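Long-range contact in thiazoline oxidase/subtilisin-like protease (Prochloron didemni, PDB 4H6X), which probably cleaves precursor peptides during patellamide maturation as a subtilisin-like protease of a transamidating family: residues L106-V118 and G127-D140. Sequence-based numbering, arbitrary orientation.
Sequences LNDHACHVTSTIV and GIAPNCRVINMPQD
Strand 133-138 runs back alongside helix 106-118, nearly antiparallel (171°), the axes 10.1 Å apart at their closest. The last helical turn presents two carbonyls to the returning loop: I128 N bonds to T116 O (2.8 Å) and A129 N to I117 O (2.7 Å). G127 CA lies 3.1 Å from T116 O, where a side chain would clash with the helix backbone. Beyond a type I turn, A129 to C132, V118 and V134 meet tip to tip, V118 CB 3.8 Å from V134 CG2, with V54 of the adjacent strand touching both. This is the helix-to-strand half of a beta-alpha-beta crossover in the parallel sheet of the subtilisin-like fold; the helix also carries H109, which hydrogen-bonds D39 and S274, consistent with a catalytic triad. Midway, T114 OG1 sits beside its backbone N (chi1 -55°), 2.9 Å from N136 OD1 and 2.7 Å from A110 O; its single proton can serve one oxygen at a time. N136 ND2 is hydrogen-bonded to Y44 OH. N107 and D140 cross at about a right angle: N107 ND2 donates a hydrogen bond to D140 OD2 (3.2 Å), in its own amide plane but from above the carboxylate plane, and R103 salt-bridges the same oxygen. N107 OD1 accepts from D41 N; an alanine here would probably leave D41 N without its acceptor and D140 OD2 without its amide donor. L106 CD2 packs against D140 CA.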
# COMPACT_ATOMS: atom_id res chain seq x y z
N LEU A 106 -2.73 -8.56 -11.22
CA LEU A 106 -3.50 -7.93 -10.13
C LEU A 106 -3.37 -8.67 -8.81
O LEU A 106 -3.20 -8.04 -7.75
CB LEU A 106 -4.98 -7.80 -10.50
CG LEU A 106 -5.70 -6.62 -9.84
CD1 LEU A 106 -5.21 -5.30 -10.43
CD2 LEU A 106 -7.22 -6.74 -10.00
N ASN A 107 -3.45 -10.00 -8.85
CA ASN A 107 -3.38 -10.77 -7.61
C ASN A 107 -1.97 -10.78 -7.05
O ASN A 107 -1.77 -10.72 -5.82
CB ASN A 107 -3.87 -12.20 -7.82
CG ASN A 107 -5.33 -12.25 -8.22
OD1 ASN A 107 -6.08 -11.30 -7.99
ND2 ASN A 107 -5.74 -13.37 -8.82
N ASP A 108 -0.99 -10.84 -7.95
CA ASP A 108 0.41 -10.78 -7.57
C ASP A 108 0.68 -9.43 -6.87
O ASP A 108 1.33 -9.37 -5.83
CB ASP A 108 1.29 -10.92 -8.81
CG ASP A 108 2.76 -10.78 -8.50
OD1 ASP A 108 3.37 -11.78 -8.09
OD2 ASP A 108 3.31 -9.67 -8.68
N HIS A 109 0.16 -8.36 -7.47
CA HIS A 109 0.31 -7.00 -6.95
C HIS A 109 -0.31 -6.87 -5.55
O HIS A 109 0.29 -6.30 -4.63
CB HIS A 109 -0.33 -6.04 -7.95
CG HIS A 109 -0.09 -4.60 -7.65
ND1 HIS A 109 -0.91 -3.87 -6.81
CD2 HIS A 109 0.86 -3.75 -8.09
CE1 HIS A 109 -0.46 -2.63 -6.74
NE2 HIS A 109 0.62 -2.53 -7.51
N ALA A 110 -1.49 -7.45 -5.38
CA ALA A 110 -2.17 -7.52 -4.09
C ALA A 110 -1.32 -8.21 -3.03
O ALA A 110 -1.29 -7.75 -1.89
CB ALA A 110 -3.51 -8.22 -4.23
N CYS A 111 -0.66 -9.32 -3.38
CA CYS A 111 0.18 -10.01 -2.38
C CYS A 111 1.30 -9.12 -1.92
O CYS A 111 1.61 -9.07 -0.73
CB CYS A 111 0.81 -11.29 -2.93
SG CYS A 111 -0.34 -12.65 -3.22
N HIS A 112 1.93 -8.46 -2.88
CA HIS A 112 3.07 -7.60 -2.63
C HIS A 112 2.66 -6.41 -1.77
O HIS A 112 3.24 -6.17 -0.71
CB HIS A 112 3.66 -7.11 -3.96
CG HIS A 112 5.11 -6.75 -3.87
ND1 HIS A 112 5.54 -5.52 -3.43
CD2 HIS A 112 6.23 -7.46 -4.15
CE1 HIS A 112 6.86 -5.48 -3.45
NE2 HIS A 112 7.30 -6.65 -3.89
N VAL A 113 1.66 -5.66 -2.25
CA VAL A 113 1.16 -4.47 -1.56
C VAL A 113 0.72 -4.81 -0.13
O VAL A 113 1.11 -4.14 0.80
CB VAL A 113 0.01 -3.81 -2.37
CG1 VAL A 113 -0.86 -2.90 -1.51
CG2 VAL A 113 0.60 -3.04 -3.53
N THR A 114 -0.05 -5.88 0.03
CA THR A 114 -0.57 -6.24 1.35
C THR A 114 0.56 -6.61 2.32
O THR A 114 0.54 -6.20 3.48
CB THR A 114 -1.62 -7.37 1.24
OG1 THR A 114 -2.66 -6.96 0.33
CG2 THR A 114 -2.24 -7.67 2.59
N SER A 115 1.53 -7.38 1.83
CA SER A 115 2.70 -7.75 2.65
C SER A 115 3.53 -6.52 3.05
O SER A 115 4.06 -6.45 4.17
CB SER A 115 3.56 -8.80 1.93
OG SER A 115 4.27 -8.24 0.82
N THR A 116 3.64 -5.55 2.15
CA THR A 116 4.36 -4.29 2.44
C THR A 116 3.72 -3.52 3.60
O THR A 116 4.41 -2.87 4.40
CB THR A 116 4.44 -3.40 1.18
OG1 THR A 116 5.28 -4.05 0.21
CG2 THR A 116 5.03 -2.01 1.49
N ILE A 117 2.40 -3.59 3.67
CA ILE A 117 1.66 -2.88 4.68
C ILE A 117 1.65 -3.67 5.99
O ILE A 117 1.86 -3.10 7.07
CB ILE A 117 0.23 -2.54 4.19
CG1 ILE A 117 0.31 -1.51 3.04
CG2 ILE A 117 -0.61 -2.02 5.34
CD1 ILE A 117 -0.97 -1.32 2.24
N VAL A 118 1.40 -4.97 5.90
CA VAL A 118 1.04 -5.72 7.10
C VAL A 118 1.83 -7.00 7.38
O VAL A 118 1.57 -7.70 8.37
CB VAL A 118 -0.48 -5.99 7.16
CG1 VAL A 118 -0.86 -7.23 6.35
CG2 VAL A 118 -0.96 -6.10 8.60
N GLY A 127 6.18 -5.91 7.18
CA GLY A 127 5.49 -4.73 6.66
C GLY A 127 5.67 -3.50 7.55
O GLY A 127 6.19 -3.60 8.65
N ILE A 128 5.23 -2.35 7.06
CA ILE A 128 5.34 -1.09 7.80
C ILE A 128 4.47 -1.10 9.05
O ILE A 128 4.87 -0.61 10.11
CB ILE A 128 5.00 0.11 6.88
CG1 ILE A 128 5.98 0.17 5.69
CG2 ILE A 128 5.01 1.43 7.66
CD1 ILE A 128 7.42 0.48 6.05
N ALA A 129 3.28 -1.69 8.94
CA ALA A 129 2.30 -1.61 10.01
C ALA A 129 1.66 -2.97 10.33
O ALA A 129 0.43 -3.14 10.17
CB ALA A 129 1.26 -0.55 9.69
N PRO A 130 2.48 -3.94 10.79
CA PRO A 130 2.02 -5.32 11.03
C PRO A 130 0.87 -5.47 12.05
O PRO A 130 0.21 -6.52 12.07
CB PRO A 130 3.28 -6.02 11.56
CG PRO A 130 4.10 -4.92 12.16
CD PRO A 130 3.89 -3.77 11.21
N ASN A 131 0.63 -4.45 12.88
CA ASN A 131 -0.39 -4.58 13.92
C ASN A 131 -1.73 -3.91 13.64
O ASN A 131 -2.66 -4.02 14.44
CB ASN A 131 0.14 -4.12 15.29
CG ASN A 131 1.02 -5.17 15.96
OD1 ASN A 131 1.79 -4.85 16.88
ND2 ASN A 131 0.92 -6.41 15.51
N CYS A 132 -1.84 -3.23 12.50
CA CYS A 132 -3.13 -2.67 12.05
C CYS A 132 -4.03 -3.74 11.49
O CYS A 132 -3.55 -4.81 11.08
CB CYS A 132 -2.90 -1.58 11.00
SG CYS A 132 -2.07 -0.12 11.68
N ARG A 133 -5.33 -3.44 11.46
CA ARG A 133 -6.33 -4.33 10.87
C ARG A 133 -6.38 -4.07 9.36
O ARG A 133 -6.44 -2.91 8.93
CB ARG A 133 -7.70 -4.07 11.50
CG ARG A 133 -8.85 -4.95 11.02
CD ARG A 133 -10.07 -4.76 11.91
NE ARG A 133 -11.28 -5.34 11.33
CZ ARG A 133 -12.26 -4.64 10.75
NH1 ARG A 133 -12.19 -3.31 10.69
NH2 ARG A 133 -13.31 -5.27 10.26
N VAL A 134 -6.31 -5.13 8.57
CA VAL A 134 -6.34 -4.97 7.12
C VAL A 134 -7.49 -5.78 6.53
O VAL A 134 -7.66 -6.96 6.87
CB VAL A 134 -5.01 -5.39 6.46
CG1 VAL A 134 -5.19 -5.52 4.95
CG2 VAL A 134 -3.90 -4.40 6.79
N ILE A 135 -8.29 -5.11 5.69
CA ILE A 135 -9.31 -5.78 4.88
C ILE A 135 -8.92 -5.68 3.41
O ILE A 135 -8.78 -4.57 2.87
CB ILE A 135 -10.71 -5.15 5.07
CG1 ILE A 135 -11.18 -5.32 6.53
CG2 ILE A 135 -11.73 -5.75 4.08
CD1 ILE A 135 -12.42 -4.51 6.90
N ASN A 136 -8.69 -6.83 2.79
CA ASN A 136 -8.54 -6.88 1.34
C ASN A 136 -9.91 -6.95 0.67
O ASN A 136 -10.75 -7.77 1.05
CB ASN A 136 -7.67 -8.07 0.93
CG ASN A 136 -6.18 -7.82 1.13
OD1 ASN A 136 -5.54 -7.14 0.32
ND2 ASN A 136 -5.62 -8.38 2.19
N MET A 137 -10.13 -6.10 -0.32
CA MET A 137 -11.35 -6.16 -1.13
C MET A 137 -10.96 -6.50 -2.57
O MET A 137 -10.76 -5.60 -3.40
CB MET A 137 -12.12 -4.84 -1.06
CG MET A 137 -13.50 -4.88 -1.71
SD MET A 137 -14.29 -3.26 -1.86
CE MET A 137 -14.38 -2.79 -0.13
N PRO A 138 -10.82 -7.81 -2.88
CA PRO A 138 -10.25 -8.18 -4.18
C PRO A 138 -11.14 -7.81 -5.36
O PRO A 138 -12.36 -7.93 -5.26
CB PRO A 138 -10.14 -9.71 -4.10
CG PRO A 138 -10.08 -10.00 -2.63
CD PRO A 138 -11.04 -8.99 -2.03
N GLN A 139 -10.52 -7.39 -6.46
CA GLN A 139 -11.20 -6.90 -7.64
C GLN A 139 -10.95 -7.77 -8.89
O GLN A 139 -11.40 -7.43 -10.00
CB GLN A 139 -10.74 -5.46 -7.95
CG GLN A 139 -10.92 -4.46 -6.81
CD GLN A 139 -12.37 -4.29 -6.40
OE1 GLN A 139 -13.26 -4.23 -7.25
NE2 GLN A 139 -12.62 -4.25 -5.10
N ASP A 140 -10.24 -8.88 -8.74
CA ASP A 140 -9.73 -9.57 -9.96
C ASP A 140 -10.83 -10.24 -10.78
O ASP A 140 -10.66 -10.50 -12.00
CB ASP A 140 -8.59 -10.54 -9.62
CG ASP A 140 -9.04 -11.70 -8.76
OD1 ASP A 140 -9.58 -11.44 -7.65
OD2 ASP A 140 -8.84 -12.87 -9.20